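Local coordinates for exoglucanase A (Cellulomonas fimi, PDB 7CBD), which hydrolyses 1,4-beta-glucosidic linkages of cellulose with inversion of anomeric configuration, releasing cellobiose from non-reducing chain ends through this family 6 catalytic domain, at residues A[144-156]-A[165-177]. Sequence-based numbering, arbitrary orientation.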
# COMPACT_ATOMS: atom_id res chain seq x y z
N ALA A 144 11.97 3.87 -0.27
CA ALA A 144 11.28 4.05 -1.54
C ALA A 144 10.47 2.79 -1.83
O ALA A 144 11.05 1.71 -2.04
CB ALA A 144 12.31 4.31 -2.63
N THR A 145 9.15 2.92 -1.80
CA THR A 145 8.28 1.84 -2.26
C THR A 145 8.27 1.88 -3.79
O THR A 145 7.87 2.89 -4.38
CB THR A 145 6.87 2.01 -1.70
OG1 THR A 145 6.86 1.69 -0.31
CG2 THR A 145 5.89 1.08 -2.42
N ILE A 146 8.73 0.80 -4.42
CA ILE A 146 9.02 0.80 -5.86
C ILE A 146 7.82 0.22 -6.61
O ILE A 146 7.61 -1.00 -6.65
CB ILE A 146 10.30 0.03 -6.19
CG1 ILE A 146 11.49 0.51 -5.36
CG2 ILE A 146 10.61 0.15 -7.68
CD1 ILE A 146 11.84 1.96 -5.54
N GLU A 147 7.05 1.11 -7.24
CA GLU A 147 6.06 0.83 -8.28
C GLU A 147 5.00 -0.19 -7.88
O GLU A 147 4.99 -1.32 -8.37
CB GLU A 147 6.74 0.51 -9.61
CG GLU A 147 7.56 1.66 -10.17
CD GLU A 147 6.72 2.81 -10.73
OE1 GLU A 147 5.49 2.67 -10.90
OE2 GLU A 147 7.30 3.89 -11.01
N PRO A 148 4.07 0.20 -7.01
CA PRO A 148 2.91 -0.65 -6.73
C PRO A 148 2.18 -1.05 -8.02
O PRO A 148 2.21 -0.33 -9.02
CB PRO A 148 2.03 0.24 -5.85
CG PRO A 148 2.99 1.21 -5.22
CD PRO A 148 4.04 1.47 -6.26
N ASP A 149 1.54 -2.22 -7.98
CA ASP A 149 0.70 -2.68 -9.08
C ASP A 149 1.46 -2.79 -10.40
O ASP A 149 0.95 -2.41 -11.46
CB ASP A 149 -0.55 -1.81 -9.24
CG ASP A 149 -1.55 -2.41 -10.21
OD1 ASP A 149 -1.59 -3.65 -10.33
OD2 ASP A 149 -2.27 -1.63 -10.88
N SER A 150 2.70 -3.30 -10.36
CA SER A 150 3.50 -3.40 -11.57
C SER A 150 3.87 -4.84 -11.91
O SER A 150 3.09 -5.55 -12.56
CB SER A 150 4.73 -2.48 -11.51
OG SER A 150 5.63 -2.85 -10.48
N LEU A 151 5.04 -5.29 -11.45
CA LEU A 151 5.62 -6.53 -11.96
C LEU A 151 4.73 -7.76 -11.87
O LEU A 151 4.74 -8.56 -12.82
CB LEU A 151 6.99 -6.79 -11.32
CG LEU A 151 8.09 -5.81 -11.76
CD1 LEU A 151 9.28 -5.90 -10.82
CD2 LEU A 151 8.52 -6.07 -13.19
N PRO A 152 3.96 -7.99 -10.80
CA PRO A 152 3.14 -9.21 -10.76
C PRO A 152 2.04 -9.26 -11.81
O PRO A 152 1.47 -10.34 -12.02
CB PRO A 152 2.56 -9.20 -9.34
CG PRO A 152 3.54 -8.38 -8.54
CD PRO A 152 3.97 -7.30 -9.50
N ASN A 153 1.71 -8.15 -12.46
CA ASN A 153 0.80 -8.23 -13.60
C ASN A 153 1.39 -9.09 -14.71
O ASN A 153 0.64 -9.65 -15.52
CB ASN A 153 0.53 -6.83 -14.16
CG ASN A 153 -0.40 -6.04 -13.30
OD1 ASN A 153 -1.60 -6.32 -13.23
ND2 ASN A 153 0.14 -5.03 -12.62
N LEU A 154 2.72 -9.20 -14.77
CA LEU A 154 3.36 -9.90 -15.87
C LEU A 154 3.26 -11.41 -15.75
O LEU A 154 3.51 -12.12 -16.73
CB LEU A 154 4.82 -9.45 -16.01
CG LEU A 154 5.03 -7.93 -16.09
CD1 LEU A 154 6.49 -7.62 -16.41
CD2 LEU A 154 4.08 -7.24 -17.07
N THR A 155 2.89 -11.93 -14.57
CA THR A 155 2.73 -13.36 -14.36
C THR A 155 1.30 -13.78 -14.05
O THR A 155 1.04 -14.98 -13.95
CB THR A 155 3.62 -13.81 -13.19
OG1 THR A 155 3.39 -12.93 -12.08
CG2 THR A 155 5.09 -13.76 -13.58
N THR A 156 0.39 -12.83 -13.87
CA THR A 156 -1.01 -13.14 -13.61
C THR A 156 -1.96 -12.55 -14.62
O THR A 156 -3.04 -13.11 -14.85
CB THR A 156 -1.41 -12.61 -12.23
OG1 THR A 156 -1.20 -11.19 -12.18
CG2 THR A 156 -0.62 -13.30 -11.12
N GLN A 165 1.97 -5.16 -23.60
CA GLN A 165 2.63 -3.94 -24.05
C GLN A 165 3.49 -3.35 -22.96
O GLN A 165 4.58 -2.83 -23.23
CB GLN A 165 1.57 -2.92 -24.49
CG GLN A 165 0.77 -3.33 -25.72
CD GLN A 165 -0.62 -2.67 -25.78
OE1 GLN A 165 -0.94 -1.78 -24.99
NE2 GLN A 165 -1.44 -3.12 -26.72
N ALA A 166 3.03 -3.42 -21.71
CA ALA A 166 3.73 -2.78 -20.60
C ALA A 166 4.93 -3.59 -20.14
O ALA A 166 5.87 -3.02 -19.58
CB ALA A 166 2.77 -2.55 -19.43
N ALA A 167 4.92 -4.91 -20.36
CA ALA A 167 5.93 -5.81 -19.81
C ALA A 167 7.37 -5.35 -20.00
O ALA A 167 8.10 -5.27 -19.00
CB ALA A 167 5.70 -7.25 -20.30
N PRO A 168 7.84 -5.04 -21.21
CA PRO A 168 9.24 -4.61 -21.32
C PRO A 168 9.51 -3.31 -20.58
O PRO A 168 10.62 -3.12 -20.07
CB PRO A 168 9.46 -4.48 -22.83
CG PRO A 168 8.09 -4.29 -23.39
CD PRO A 168 7.19 -5.11 -22.53
N TYR A 169 8.51 -2.44 -20.48
CA TYR A 169 8.71 -1.17 -19.80
C TYR A 169 8.68 -1.31 -18.28
O TYR A 169 9.39 -0.58 -17.59
CB TYR A 169 7.70 -0.14 -20.30
CG TYR A 169 7.81 0.02 -21.80
CD1 TYR A 169 8.95 0.58 -22.36
CD2 TYR A 169 6.82 -0.44 -22.65
CE1 TYR A 169 9.08 0.71 -23.72
CE2 TYR A 169 6.94 -0.31 -24.01
CZ TYR A 169 8.07 0.27 -24.54
OH TYR A 169 8.20 0.39 -25.90
N TYR A 170 7.89 -2.25 -17.75
CA TYR A 170 7.98 -2.52 -16.32
C TYR A 170 9.36 -3.06 -15.97
O TYR A 170 9.98 -2.63 -15.00
CB TYR A 170 6.91 -3.52 -15.88
CG TYR A 170 5.48 -3.04 -15.84
CD1 TYR A 170 4.49 -3.87 -15.35
CD2 TYR A 170 5.11 -1.77 -16.29
CE1 TYR A 170 3.16 -3.48 -15.31
CE2 TYR A 170 3.76 -1.35 -16.25
CZ TYR A 170 2.80 -2.22 -15.77
OH TYR A 170 1.47 -1.87 -15.73
N ARG A 171 9.86 -4.01 -16.77
CA ARG A 171 11.17 -4.58 -16.48
C ARG A 171 12.27 -3.52 -16.59
O ARG A 171 13.12 -3.40 -15.70
CB ARG A 171 11.44 -5.75 -17.41
CG ARG A 171 10.65 -7.01 -17.08
CD ARG A 171 11.07 -8.10 -18.04
NE ARG A 171 10.39 -9.37 -17.87
CZ ARG A 171 10.87 -10.39 -17.17
NH1 ARG A 171 12.03 -10.27 -16.53
NH2 ARG A 171 10.19 -11.52 -17.10
N GLN A 172 12.26 -2.75 -17.67
CA GLN A 172 13.33 -1.77 -17.87
C GLN A 172 13.17 -0.57 -16.95
O GLN A 172 14.16 -0.01 -16.46
CB GLN A 172 13.39 -1.35 -19.34
CG GLN A 172 13.70 -2.51 -20.28
CD GLN A 172 13.49 -2.18 -21.74
OE1 GLN A 172 13.65 -1.03 -22.16
NE2 GLN A 172 13.12 -3.18 -22.53
N GLY A 173 11.92 -0.17 -16.68
CA GLY A 173 11.70 0.96 -15.80
C GLY A 173 12.04 0.66 -14.36
O GLY A 173 12.66 1.47 -13.68
N VAL A 174 11.65 -0.53 -13.88
CA VAL A 174 12.01 -0.90 -12.52
C VAL A 174 13.52 -1.05 -12.39
O VAL A 174 14.12 -0.62 -11.39
CB VAL A 174 11.23 -2.14 -12.03
CG1 VAL A 174 11.77 -2.61 -10.68
CG2 VAL A 174 9.76 -1.82 -11.92
N LYS A 175 14.18 -1.65 -13.39
CA LYS A 175 15.64 -1.72 -13.37
C LYS A 175 16.25 -0.32 -13.24
O LYS A 175 17.17 -0.11 -12.44
CB LYS A 175 16.18 -2.41 -14.63
CG LYS A 175 17.69 -2.23 -14.81
CD LYS A 175 18.24 -2.87 -16.07
CE LYS A 175 19.61 -2.27 -16.46
NZ LYS A 175 20.69 -2.45 -15.43
N TYR A 176 15.75 0.64 -14.02
CA TYR A 176 16.31 1.98 -13.99
C TYR A 176 16.09 2.64 -12.63
O TYR A 176 17.00 3.25 -12.07
CB TYR A 176 15.68 2.82 -15.10
CG TYR A 176 16.38 4.14 -15.33
CD1 TYR A 176 17.52 4.21 -16.13
CD2 TYR A 176 15.92 5.31 -14.74
CE1 TYR A 176 18.16 5.42 -16.35
CE2 TYR A 176 16.55 6.52 -14.96
CZ TYR A 176 17.68 6.56 -15.75
OH TYR A 176 18.31 7.77 -15.97
N ALA A 177 14.87 2.52 -12.09
CA ALA A 177 14.58 3.07 -10.77
C ALA A 177 15.51 2.47 -9.73
O ALA A 177 16.12 3.20 -8.93
CB ALA A 177 13.12 2.79 -10.41
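L151 and L154 rest on Y170 and A167 where the end of strand 141-146 and the turn and residues that follow it run back along helix 165-177, CA atoms 6.2 Å apart at L154 and A167. No hydrogen bond crosses; the join is mainly apolar packing. L154 CD2 presses on A167 CB at 3.6 Å and, obliquely, on Y170 CD1 at 3.8 Å. With an alanine here in place of L154, the methyls over A167 are gone, which is likely to open a gap and leave that flank of the Y170 ring less supported. The ring lies between S150 CB over one face and A166 CB over the opposite face, both toward the rim, while its OH bonds to G98 O. L151 meets V174 tip to tip, CD1 to CG1 4.1 Å, V174 CG1 standing anti to its backbone N (chi1 172°); I146 CG2 also touches that methyl. S150 O, 3.4 Å from Y170 CE1, accepts from N153 N and ND2 on the same face of its plane. ND2 also hydrogen-bonds OD1 of D149, the predicted proton donor, from above the carboxylate plane, a link likely to steady that side chain; N153 OD1 accepts from N157 ND2. The contact is half of a beta-alpha-beta crossover: strand 141-146 pairs in parallel with 187-192 after helix 161-182, flanked by helices 114-132 and 202-218.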